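Side-chain contacts in adenosylmethionine-8-amino-7-oxononanoate aminotransferase (Methanocaldococcus jannaschii, PDB 6ZHK), which belongs to the pyridoxal-phosphate-dependent class III aminotransferases and probably makes 7,8-diaminopelargonic acid for biotin synthesis, with S-adenosylmethionine as amino donor: residues A123-I128 against I296-K301; G235-S240 against G275-M280. One frame throughout, in Å; residues are numbered along the deposited sequence.

Contact 1: A123-I128 against I296-K301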
loop_
_atom_site.group_PDB
_atom_site.type_symbol
_atom_site.label_atom_id
_atom_site.label_comp_id
_atom_site.label_asym_id
_atom_site.label_seq_id
_atom_site.Cartn_x
_atom_site.Cartn_y
_atom_site.Cartn_z
ATOM N N ALA A 123 0.431 2.746 -6.326
ATOM C CA ALA A 123 -0.107 1.552 -6.968
ATOM C C ALA A 123 -1.519 1.273 -6.419
ATOM O O ALA A 123 -2.380 0.821 -7.162
ATOM C CB ALA A 123 0.802 0.341 -6.741
ATOM N N GLU A 124 -1.719 1.431 -5.097
ATOM C CA GLU A 124 -3.030 1.204 -4.510
ATOM C C GLU A 124 -4.030 2.253 -5.034
ATOM O O GLU A 124 -5.189 1.923 -5.245
ATOM C CB GLU A 124 -2.936 1.410 -2.987
ATOM C CG GLU A 124 -2.469 0.221 -2.136
ATOM C CD GLU A 124 -2.079 0.505 -0.687
ATOM O OE1 GLU A 124 -2.052 1.679 -0.279
ATOM O OE2 GLU A 124 -1.791 -0.459 0.079
ATOM N N ALA A 125 -3.575 3.501 -5.226
ATOM C CA ALA A 125 -4.475 4.530 -5.713
ATOM C C ALA A 125 -4.995 4.130 -7.094
ATOM O O ALA A 125 -6.163 4.335 -7.427
ATOM C CB ALA A 125 -3.742 5.853 -5.801
ATOM N N VAL A 126 -4.120 3.550 -7.905
ATOM C CA VAL A 126 -4.512 3.105 -9.245
ATOM C C VAL A 126 -5.435 1.868 -9.156
ATOM O O VAL A 126 -6.425 1.764 -9.851
ATOM C CB VAL A 126 -3.220 2.832 -10.046
ATOM C CG1 VAL A 126 -3.503 1.935 -11.232
ATOM C CG2 VAL A 126 -2.555 4.120 -10.481
ATOM N N GLU A 127 -5.183 0.924 -8.227
ATOM C CA GLU A 127 -6.062 -0.230 -8.063
ATOM C C GLU A 127 -7.459 0.238 -7.645
ATOM O O GLU A 127 -8.478 -0.301 -8.056
ATOM C CB GLU A 127 -5.540 -1.128 -6.932
ATOM C CG GLU A 127 -4.204 -1.815 -7.254
ATOM C CD GLU A 127 -4.286 -3.269 -7.678
ATOM O OE1 GLU A 127 -5.426 -3.808 -7.696
ATOM O OE2 GLU A 127 -3.211 -3.853 -8.011
ATOM N N ILE A 128 -7.522 1.312 -6.866
ATOM C CA ILE A 128 -8.793 1.817 -6.403
ATOM C C ILE A 128 -9.504 2.510 -7.561
ATOM O O ILE A 128 -10.733 2.340 -7.722
ATOM C CB ILE A 128 -8.577 2.782 -5.209
ATOM C CG1 ILE A 128 -8.156 1.972 -3.971
ATOM C CG2 ILE A 128 -9.837 3.625 -4.944
ATOM C CD1 ILE A 128 -7.529 2.899 -2.863
ATOM N N ILE A 296 -10.922 10.512 -13.035
ATOM C CA ILE A 296 -10.291 10.050 -11.807
ATOM C C ILE A 296 -8.812 10.413 -11.919
ATOM O O ILE A 296 -8.216 10.204 -12.945
ATOM C CB ILE A 296 -10.433 8.524 -11.628
ATOM C CG1 ILE A 296 -11.880 8.038 -11.739
ATOM C CG2 ILE A 296 -9.771 8.063 -10.341
ATOM C CD1 ILE A 296 -12.018 6.537 -11.364
ATOM N N LEU A 297 -8.253 10.976 -10.855
ATOM C CA LEU A 297 -6.878 11.456 -10.728
ATOM C C LEU A 297 -6.233 10.660 -9.587
ATOM O O LEU A 297 -6.754 10.699 -8.481
ATOM C CB LEU A 297 -6.902 12.949 -10.368
ATOM C CG LEU A 297 -5.509 13.567 -10.052
ATOM C CD1 LEU A 297 -4.633 13.474 -11.314
ATOM C CD2 LEU A 297 -5.654 15.007 -9.555
ATOM N N CYS A 298 -5.048 10.050 -9.837
ATOM C CA CYS A 298 -4.322 9.329 -8.805
ATOM C C CYS A 298 -3.097 10.152 -8.389
ATOM O O CYS A 298 -2.396 10.649 -9.247
ATOM C CB CYS A 298 -3.840 7.984 -9.313
ATOM S SG CYS A 298 -5.276 6.988 -9.820
ATOM N N LEU A 299 -2.873 10.312 -7.073
ATOM C CA LEU A 299 -1.751 11.078 -6.508
ATOM C C LEU A 299 -0.999 10.224 -5.488
ATOM O O LEU A 299 -1.526 9.278 -4.928
ATOM C CB LEU A 299 -2.306 12.294 -5.784
ATOM C CG LEU A 299 -3.168 13.230 -6.642
ATOM C CD1 LEU A 299 -3.736 14.371 -5.811
ATOM C CD2 LEU A 299 -2.319 13.774 -7.786
ATOM N N GLY A 300 0.271 10.570 -5.257
ATOM C CA GLY A 300 1.085 9.817 -4.318
ATOM C C GLY A 300 2.454 10.518 -4.235
ATOM O O GLY A 300 2.577 11.698 -4.575
ATOM N N LYS A 301 3.484 9.765 -3.846
ATOM C CA LYS A 301 4.879 10.195 -3.801
ATOM C C LYS A 301 5.008 11.555 -3.141
ATOM O O LYS A 301 5.044 11.584 -1.932
ATOM C CB LYS A 301 5.562 10.199 -5.177
ATOM C CG LYS A 301 5.909 8.835 -5.727
ATOM C CD LYS A 301 6.463 8.875 -7.170
ATOM C CE LYS A 301 6.572 7.516 -7.823
ATOM N NZ LYS A 301 7.628 6.727 -7.178
#
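The carbonyl oxygen of Ala125 is approached by two side chains: Thr313 gives it a hydrogen bond through its hydroxyl, and the sulfur of Cys298 lies 3.7 Å from Ala125 O, a van der Waals neighbour. Cys298 makes both close apolar side-chain contacts from the strand. Its CB meets Ala125 CB at 4.1 Å, while its sulfur swings beside its own backbone N (chi1 -60°), anti to the carbonyl carbon, and reaches Val126, where SG lies 4.0 Å from CG2. Val126 offers that methyl because CG1 stands anti to the backbone N (chi1 160°), which puts CG2 next to the N. One residue further along the strand, the carbonyl oxygen of Leu299 lies 4.2 Å from Ala125 CB, a loose contact. Such small side chains let the backbones come close, Ala125 CA and Cys298 CA being 5.7 Å apart. The strand then leads to Lys301, the predicted cofactor-attachment lysine, here unmodified; Val126 neighbours Asp268, a predicted cofactor-binding residue. Helix 122-140 lies on the seven-stranded mixed sheet, nearly antiparallel to strand 296-299 (163° between segment axes, closest approach of the axes 7.7 Å). Such packing, with 311-315 the one antiparallel strand, matches the large domain of fold-type I PLP enzymes. Strand 296-299 lies between strands 311-315 and 265-268.

Contact 2: G235-S240 against G275-M280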
loop_
_atom_site.group_PDB
_atom_site.type_symbol
_atom_site.label_atom_id
_atom_site.label_comp_id
_atom_site.label_asym_id
_atom_site.label_seq_id
_atom_site.Cartn_x
_atom_site.Cartn_y
_atom_site.Cartn_z
ATOM N N GLY A 235 0.713 11.140 -16.203
ATOM C CA GLY A 235 0.427 12.577 -16.290
ATOM C C GLY A 235 1.436 13.324 -17.177
ATOM O O GLY A 235 2.123 14.248 -16.749
ATOM N N GLY A 236 1.517 12.927 -18.447
ATOM C CA GLY A 236 2.178 13.808 -19.403
ATOM C C GLY A 236 3.603 13.366 -19.648
ATOM O O GLY A 236 4.276 13.893 -20.557
ATOM N N ILE A 237 4.060 12.401 -18.826
ATOM C CA ILE A 237 5.351 11.820 -19.082
ATOM C C ILE A 237 5.360 10.387 -18.557
ATOM O O ILE A 237 4.641 10.091 -17.635
ATOM C CB ILE A 237 6.431 12.689 -18.423
ATOM C CG1 ILE A 237 7.865 12.149 -18.625
ATOM C CG2 ILE A 237 6.080 12.901 -16.976
ATOM C CD1 ILE A 237 8.887 13.236 -18.325
ATOM N N MET A 238 6.005 9.503 -19.307
ATOM C CA MET A 238 6.145 8.109 -18.915
ATOM C C MET A 238 7.437 7.963 -18.101
ATOM O O MET A 238 8.549 8.025 -18.641
ATOM C CB MET A 238 6.154 7.212 -20.157
ATOM C CG MET A 238 4.958 7.504 -21.137
ATOM S SD MET A 238 5.111 6.499 -22.648
ATOM C CE MET A 238 4.687 4.912 -21.938
ATOM N N GLY A 239 7.302 7.813 -16.788
ATOM C CA GLY A 239 8.480 7.814 -15.931
ATOM C C GLY A 239 9.362 6.583 -16.131
ATOM O O GLY A 239 10.555 6.678 -16.522
ATOM N N SER A 240 8.794 5.448 -15.766
ATOM C CA SER A 240 9.544 4.194 -15.717
ATOM C C SER A 240 9.996 3.780 -17.124
ATOM O O SER A 240 11.014 3.098 -17.305
ATOM C CB SER A 240 8.696 3.144 -15.074
ATOM O OG SER A 240 9.266 1.866 -15.245
ATOM N N GLY A 275 4.155 19.497 -8.664
ATOM C CA GLY A 275 5.113 20.445 -9.228
ATOM C C GLY A 275 6.227 19.850 -10.109
ATOM O O GLY A 275 6.902 20.642 -10.756
ATOM N N ARG A 276 6.450 18.505 -10.144
ATOM C CA ARG A 276 7.637 18.000 -10.826
ATOM C C ARG A 276 7.731 18.407 -12.305
ATOM O O ARG A 276 8.830 18.618 -12.799
ATOM C CB ARG A 276 7.833 16.491 -10.619
ATOM C CG ARG A 276 9.288 16.040 -10.625
ATOM C CD ARG A 276 9.977 16.504 -9.353
ATOM N NE ARG A 276 9.619 15.524 -8.295
ATOM C CZ ARG A 276 10.293 15.343 -7.175
ATOM N NH1 ARG A 276 11.304 16.130 -6.905
ATOM N NH2 ARG A 276 9.918 14.444 -6.273
ATOM N N THR A 277 6.611 18.507 -13.035
ATOM C CA THR A 277 6.677 18.833 -14.467
ATOM C C THR A 277 6.740 20.333 -14.716
ATOM O O THR A 277 6.899 20.744 -15.856
ATOM C CB THR A 277 5.484 18.310 -15.284
ATOM O OG1 THR A 277 4.316 18.999 -14.831
ATOM C CG2 THR A 277 5.277 16.819 -15.120
ATOM N N GLY A 278 6.553 21.141 -13.660
ATOM C CA GLY A 278 6.607 22.592 -13.765
ATOM C C GLY A 278 5.260 23.207 -13.445
ATOM O O GLY A 278 5.164 24.391 -13.220
ATOM N N LYS A 279 4.200 22.385 -13.453
ATOM C CA LYS A 279 2.889 22.843 -13.013
ATOM C C LYS A 279 2.507 22.050 -11.767
ATOM O O LYS A 279 3.056 20.976 -11.579
ATOM C CB LYS A 279 1.860 22.382 -14.038
ATOM C CG LYS A 279 1.810 23.175 -15.329
ATOM C CD LYS A 279 0.613 22.677 -16.085
ATOM C CE LYS A 279 0.770 22.757 -17.580
ATOM N NZ LYS A 279 -0.586 22.873 -18.169
ATOM N N MET A 280 1.499 22.509 -11.001
ATOM C CA MET A 280 1.119 21.798 -9.793
ATOM C C MET A 280 0.692 20.349 -10.127
ATOM O O MET A 280 1.101 19.384 -9.442
ATOM C CB MET A 280 0.007 22.515 -9.033
ATOM C CG MET A 280 -0.217 21.891 -7.646
ATOM S SD MET A 280 1.263 22.057 -6.510
ATOM C CE MET A 280 0.457 21.597 -4.972
#
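Thr277 lays its methyl against Ile237, methyl to methyl, with Thr277 CG2 4.4 Å from Ile237 CG2. The same Thr277 methyl also lies 4.4 Å from the backbone oxygen of Gly235, so one small group sits by both the start of the 235-240 segment and its isoleucine. On the threonine, chi1 of 66° sets OG1 between the backbone N and the carbonyl carbon and turns CG2 anti to that carbon, out toward the partner. On the isoleucine it is the short branch that touches: CG1 is anti to the backbone N (chi1 180°) and carries CD1 off in another direction. The touch is light and apolar, burying just 59 Å² in all. What presents Thr277 is a type I beta turn from Gly275 to Gly278, closed by Gly278 N to Gly275 O at 3.0 Å; Gly275 N reaches on to Met280 O at 3.2 Å. Glycines serve both sides: Gly236, Gly275 and Gly278 all have positive phi, where a CB would run into the preceding carbonyl oxygen. Outside bonds hold the two backbones as well, Gly236 O taking one from Arg391 NE and Gly278 O one from Gln366 NE2. The contact thus joins strand 237-238, which pairs antiparallel with strand 244-245, to the loop between strand 265-268 and helix 286-291, with Met394 of strand 394-399 touching both Ile237 and Thr277.

In the fold
From the N terminus the chain first lays down 123-128 on helix 122-140, then runs through strands 147-151 and 228-234 of the large sheet to reach 235-240. It next passes helix 250-261 and strand 265-268, and the loop 275-280 comes back to 235-240, closing the short loop of contact 2. Only afterwards does strand 296-299 return to the helix and close the long loop of contact 1, so the second contact lies wholly within the first. Their centres are 15 Å apart and their nearest atoms about 6 Å, without touching. Contact 1 ties a helix to the sheet; contact 2 joins strand 237-238 and the residues just before it to the loop after strand 265-268.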